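Local structure of 3-HSA hydroxylase, oxygenase (Rhodococcus sp., 2RFQ) at residues Y120-Y133 against G155-F169. The protein catalyses the FMNH2-dependent ortho-hydroxylation of the phenolic secosteroid 3-HSA to the catechol 3,4-DHSA during bacterial cholesterol breakdown. Residues are numbered along the deposited sequence; the frame is centred on the assembly and turned at random.
Sequences YAPMGAGQVVDGGY and GPVIKDGRPVDFVSF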
loop_
_atom_site.group_PDB
_atom_site.type_symbol
_atom_site.label_atom_id
_atom_site.label_comp_id
_atom_site.label_asym_id
_atom_site.label_seq_id
_atom_site.Cartn_x
_atom_site.Cartn_y
_atom_site.Cartn_z
ATOM N N TYR A 120 -10.686 -15.019 27.504
ATOM C CA TYR A 120 -10.184 -16.349 27.091
ATOM C C TYR A 120 -8.673 -16.494 27.100
ATOM O O TYR A 120 -8.153 -17.629 27.093
ATOM C CB TYR A 120 -10.738 -16.739 25.719
ATOM C CG TYR A 120 -12.224 -17.013 25.679
ATOM C CD1 TYR A 120 -12.791 -18.068 26.408
ATOM C CD2 TYR A 120 -13.069 -16.229 24.883
ATOM C CE1 TYR A 120 -14.184 -18.317 26.337
ATOM C CE2 TYR A 120 -14.436 -16.468 24.801
ATOM C CZ TYR A 120 -14.995 -17.518 25.542
ATOM O OH TYR A 120 -16.351 -17.790 25.466
ATOM N N ALA A 121 -7.955 -15.366 27.139
ATOM C CA ALA A 121 -6.494 -15.404 27.230
ATOM C C ALA A 121 -6.087 -15.984 28.584
ATOM O O ALA A 121 -6.778 -15.768 29.585
ATOM C CB ALA A 121 -5.915 -14.008 27.081
ATOM N N PRO A 122 -4.970 -16.730 28.636
ATOM C CA PRO A 122 -4.639 -17.343 29.915
ATOM C C PRO A 122 -4.084 -16.325 30.899
ATOM O O PRO A 122 -2.914 -15.937 30.806
ATOM C CB PRO A 122 -3.562 -18.376 29.557
ATOM C CG PRO A 122 -2.937 -17.866 28.288
ATOM C CD PRO A 122 -4.001 -17.066 27.569
HETATM N N MSE A 123 -4.934 -15.888 31.820
HETATM C CA MSE A 123 -4.537 -14.950 32.867
HETATM C C MSE A 123 -4.870 -15.499 34.251
HETATM O O MSE A 123 -4.977 -14.755 35.242
HETATM C CB MSE A 123 -5.152 -13.567 32.600
HETATM C CG MSE A 123 -4.525 -12.930 31.373
HETATM SE SE MSE A 123 -5.198 -11.120 31.036
HETATM C CE MSE A 123 -6.653 -11.568 29.864
ATOM N N GLY A 124 -5.001 -16.826 34.306
ATOM C CA GLY A 124 -5.211 -17.546 35.544
ATOM C C GLY A 124 -5.099 -19.032 35.252
ATOM O O GLY A 124 -4.785 -19.421 34.132
ATOM N N ALA A 125 -5.351 -19.854 36.262
ATOM C CA ALA A 125 -5.183 -21.299 36.117
ATOM C C ALA A 125 -6.030 -22.010 37.147
ATOM O O ALA A 125 -6.422 -21.406 38.160
ATOM C CB ALA A 125 -3.694 -21.688 36.274
ATOM N N GLY A 126 -6.280 -23.301 36.904
ATOM C CA GLY A 126 -7.080 -24.120 37.799
ATOM C C GLY A 126 -6.306 -25.350 38.237
ATOM O O GLY A 126 -5.831 -26.113 37.406
ATOM N N GLN A 127 -6.176 -25.540 39.545
ATOM C CA GLN A 127 -5.502 -26.719 40.097
ATOM C C GLN A 127 -6.514 -27.819 40.350
ATOM O O GLN A 127 -7.542 -27.567 40.960
ATOM C CB GLN A 127 -4.803 -26.356 41.416
ATOM C CG GLN A 127 -4.465 -27.541 42.311
ATOM C CD GLN A 127 -3.341 -28.403 41.753
ATOM O OE1 GLN A 127 -2.358 -27.883 41.213
ATOM N NE2 GLN A 127 -3.472 -29.727 41.903
ATOM N N VAL A 128 -6.194 -29.039 39.912
ATOM C CA VAL A 128 -7.033 -30.201 40.174
ATOM C C VAL A 128 -7.193 -30.399 41.677
ATOM O O VAL A 128 -6.200 -30.433 42.418
ATOM C CB VAL A 128 -6.442 -31.477 39.507
ATOM C CG1 VAL A 128 -7.161 -32.753 39.981
ATOM C CG2 VAL A 128 -6.522 -31.373 37.993
ATOM N N VAL A 129 -8.448 -30.539 42.112
ATOM C CA VAL A 129 -8.808 -30.899 43.491
ATOM C C VAL A 129 -9.997 -31.838 43.424
ATOM O O VAL A 129 -10.611 -31.975 42.372
ATOM C CB VAL A 129 -9.162 -29.658 44.380
ATOM C CG1 VAL A 129 -7.963 -28.737 44.523
ATOM C CG2 VAL A 129 -10.420 -28.909 43.862
ATOM N N ASP A 130 -10.324 -32.498 44.533
ATOM C CA ASP A 130 -11.505 -33.354 44.546
ATOM C C ASP A 130 -12.732 -32.557 44.113
ATOM O O ASP A 130 -13.033 -31.511 44.693
ATOM C CB ASP A 130 -11.741 -33.924 45.939
ATOM C CG ASP A 130 -10.706 -34.966 46.333
ATOM O OD1 ASP A 130 -9.947 -35.449 45.454
ATOM O OD2 ASP A 130 -10.661 -35.311 47.535
ATOM N N GLY A 131 -13.413 -33.040 43.076
ATOM C CA GLY A 131 -14.684 -32.454 42.656
ATOM C C GLY A 131 -14.568 -31.332 41.641
ATOM O O GLY A 131 -15.583 -30.792 41.210
ATOM N N GLY A 132 -13.340 -30.990 41.253
ATOM C CA GLY A 132 -13.152 -29.893 40.293
ATOM C C GLY A 132 -11.777 -29.264 40.382
ATOM O O GLY A 132 -10.759 -29.959 40.241
ATOM N N TYR A 133 -11.765 -27.939 40.569
ATOM C CA TYR A 133 -10.546 -27.122 40.462
ATOM C C TYR A 133 -10.551 -25.962 41.428
ATOM O O TYR A 133 -11.613 -25.400 41.749
ATOM C CB TYR A 133 -10.382 -26.554 39.030
ATOM C CG TYR A 133 -10.551 -27.597 37.961
ATOM C CD1 TYR A 133 -9.443 -28.251 37.413
ATOM C CD2 TYR A 133 -11.832 -27.976 37.532
ATOM C CE1 TYR A 133 -9.604 -29.242 36.454
ATOM C CE2 TYR A 133 -11.998 -28.953 36.588
ATOM C CZ TYR A 133 -10.896 -29.577 36.051
ATOM O OH TYR A 133 -11.072 -30.548 35.106
ATOM N N GLY A 155 -7.927 -20.786 30.700
ATOM C CA GLY A 155 -6.649 -21.009 31.347
ATOM C C GLY A 155 -6.270 -22.467 31.362
ATOM O O GLY A 155 -7.092 -23.327 31.009
ATOM N N PRO A 156 -5.024 -22.747 31.766
ATOM C CA PRO A 156 -4.613 -24.132 31.892
ATOM C C PRO A 156 -5.148 -24.782 33.162
ATOM O O PRO A 156 -5.403 -24.110 34.180
ATOM C CB PRO A 156 -3.085 -24.033 31.962
ATOM C CG PRO A 156 -2.854 -22.744 32.695
ATOM C CD PRO A 156 -3.949 -21.815 32.159
ATOM N N VAL A 157 -5.320 -26.101 33.082
ATOM C CA VAL A 157 -5.509 -26.958 34.247
ATOM C C VAL A 157 -4.134 -27.397 34.731
ATOM O O VAL A 157 -3.297 -27.823 33.926
ATOM C CB VAL A 157 -6.357 -28.211 33.888
ATOM C CG1 VAL A 157 -6.232 -29.320 34.971
ATOM C CG2 VAL A 157 -7.795 -27.826 33.670
ATOM N N ILE A 158 -3.911 -27.276 36.042
ATOM C CA ILE A 158 -2.647 -27.653 36.661
ATOM C C ILE A 158 -2.803 -28.969 37.430
ATOM O O ILE A 158 -3.659 -29.108 38.305
ATOM C CB ILE A 158 -2.112 -26.514 37.571
ATOM C CG1 ILE A 158 -2.049 -25.166 36.805
ATOM C CG2 ILE A 158 -0.761 -26.898 38.188
ATOM C CD1 ILE A 158 -1.050 -25.125 35.622
ATOM N N LYS A 159 -1.971 -29.941 37.076
ATOM C CA LYS A 159 -2.033 -31.261 37.669
ATOM C C LYS A 159 -0.590 -31.728 37.802
ATOM O O LYS A 159 0.165 -31.657 36.834
ATOM C CB LYS A 159 -2.841 -32.167 36.751
ATOM C CG LYS A 159 -3.093 -33.542 37.300
ATOM C CD LYS A 159 -4.002 -34.298 36.361
ATOM C CE LYS A 159 -3.876 -35.781 36.576
ATOM N NZ LYS A 159 -4.825 -36.471 35.671
ATOM N N ASP A 160 -0.198 -32.161 39.001
ATOM C CA ASP A 160 1.220 -32.438 39.324
ATOM C C ASP A 160 2.104 -31.235 38.977
ATOM O O ASP A 160 3.240 -31.389 38.496
ATOM C CB ASP A 160 1.728 -33.726 38.620
ATOM N N GLY A 161 1.555 -30.041 39.231
ATOM C CA GLY A 161 2.176 -28.731 38.934
ATOM C C GLY A 161 2.671 -28.540 37.488
ATOM O O GLY A 161 3.675 -27.875 37.218
ATOM N N ARG A 162 1.899 -29.103 36.566
ATOM C CA ARG A 162 2.145 -29.000 35.147
ATOM C C ARG A 162 0.796 -28.678 34.515
ATOM O O ARG A 162 -0.231 -29.119 35.050
ATOM C CB ARG A 162 2.640 -30.318 34.629
ATOM N N PRO A 163 0.795 -27.911 33.398
ATOM C CA PRO A 163 -0.435 -27.659 32.634
ATOM C C PRO A 163 -0.744 -28.831 31.713
ATOM O O PRO A 163 0.140 -29.318 30.999
ATOM C CB PRO A 163 -0.106 -26.401 31.819
ATOM C CG PRO A 163 1.401 -26.434 31.656
ATOM C CD PRO A 163 1.961 -27.209 32.825
ATOM N N VAL A 164 -1.970 -29.320 31.769
ATOM C CA VAL A 164 -2.304 -30.573 31.090
ATOM C C VAL A 164 -3.463 -30.422 30.103
ATOM O O VAL A 164 -3.758 -31.340 29.338
ATOM C CB VAL A 164 -2.622 -31.694 32.105
ATOM C CG1 VAL A 164 -1.365 -32.080 32.898
ATOM C CG2 VAL A 164 -3.750 -31.267 33.046
ATOM N N ASP A 165 -4.113 -29.263 30.130
ATOM C CA ASP A 165 -5.290 -29.031 29.292
ATOM C C ASP A 165 -5.482 -27.540 29.252
ATOM O O ASP A 165 -4.949 -26.835 30.099
ATOM C CB ASP A 165 -6.518 -29.689 29.928
ATOM C CG ASP A 165 -7.698 -29.859 28.960
ATOM O OD1 ASP A 165 -7.600 -29.529 27.755
ATOM O OD2 ASP A 165 -8.740 -30.353 29.430
ATOM N N PHE A 166 -6.215 -27.056 28.254
ATOM C CA PHE A 166 -6.597 -25.646 28.237
ATOM C C PHE A 166 -8.094 -25.593 28.155
ATOM O O PHE A 166 -8.691 -26.165 27.240
ATOM C CB PHE A 166 -5.978 -24.895 27.074
ATOM C CG PHE A 166 -6.043 -23.400 27.240
ATOM C CD1 PHE A 166 -4.949 -22.700 27.748
ATOM C CD2 PHE A 166 -7.206 -22.700 26.923
ATOM C CE1 PHE A 166 -5.010 -21.310 27.926
ATOM C CE2 PHE A 166 -7.283 -21.317 27.091
ATOM C CZ PHE A 166 -6.178 -20.618 27.600
ATOM N N VAL A 167 -8.703 -24.906 29.119
ATOM C CA VAL A 167 -10.143 -25.010 29.343
ATOM C C VAL A 167 -10.749 -23.627 29.575
ATOM O O VAL A 167 -10.021 -22.636 29.704
ATOM C CB VAL A 167 -10.418 -25.872 30.603
ATOM C CG1 VAL A 167 -9.803 -27.263 30.467
ATOM C CG2 VAL A 167 -9.859 -25.178 31.845
ATOM N N SER A 168 -12.076 -23.578 29.636
ATOM C CA SER A 168 -12.771 -22.422 30.189
ATOM C C SER A 168 -13.412 -22.802 31.511
ATOM O O SER A 168 -14.114 -23.813 31.601
ATOM C CB SER A 168 -13.863 -21.914 29.235
ATOM O OG SER A 168 -13.287 -21.430 28.030
ATOM N N PHE A 169 -13.168 -21.979 32.528
ATOM C CA PHE A 169 -13.815 -22.138 33.825
ATOM C C PHE A 169 -15.037 -21.240 33.874
ATOM O O PHE A 169 -14.928 -20.017 33.690
ATOM C CB PHE A 169 -12.848 -21.732 34.941
ATOM C CG PHE A 169 -11.541 -22.484 34.919
ATOM C CD1 PHE A 169 -11.447 -23.773 35.459
ATOM C CD2 PHE A 169 -10.407 -21.905 34.358
ATOM C CE1 PHE A 169 -10.235 -24.452 35.415
ATOM C CE2 PHE A 169 -9.176 -22.589 34.330
ATOM C CZ PHE A 169 -9.094 -23.852 34.860
HETATM O O HOH W 1 -0.317 -29.346 41.120
HETATM O O HOH W 2 -2.379 -32.184 41.084
#
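Gly126 O takes a nearly straight bond from Ile158 N (2.6 Å) and also meets Val157 CA. Two more parallel-strand bonds, from Gly126 N to Pro156 O and from Val128 N to Ile158 O, tie strand 124-129 to strand 155-159. Pro156 accepts through its O, but its ring replaces an N-H on the same side: Pro156 CD lies 3.2 Å from Gly124 O, which this proline, starting the pairing, can give no N-H bond. Phe169 CZ packs 3.5 Å from Gly126 N and against Gly126 CA; a CB on Gly126 would run into that ring atom, so glycine suits the place. Phe169 also turns its edge to the face of Tyr133, planes at 69°, while both Val157 methyls meet Tyr133 CE1, CG2 at 3.6 Å. Beside Ile158 CG2, the Gln127 chain, bent at chi2 (71°), folds back so that NE2 reaches Val128 O in the carbonyl plane (2.9 Å). Through two waters, OE1 is linked to Gly161 N and NE2 to Asp160 N. A leucine in place of Gln127 would probably leave these turn amides without their water-mediated link to strand 124-129. Pro122 CB meets the Phe166 ring edge, 3.7 Å from Phe166 CE1. Tyr120, whose OH bonds His95, is by similarity an FMN-site residue, and the strands belong to the beta domain of the acyl-CoA dehydrogenase fold.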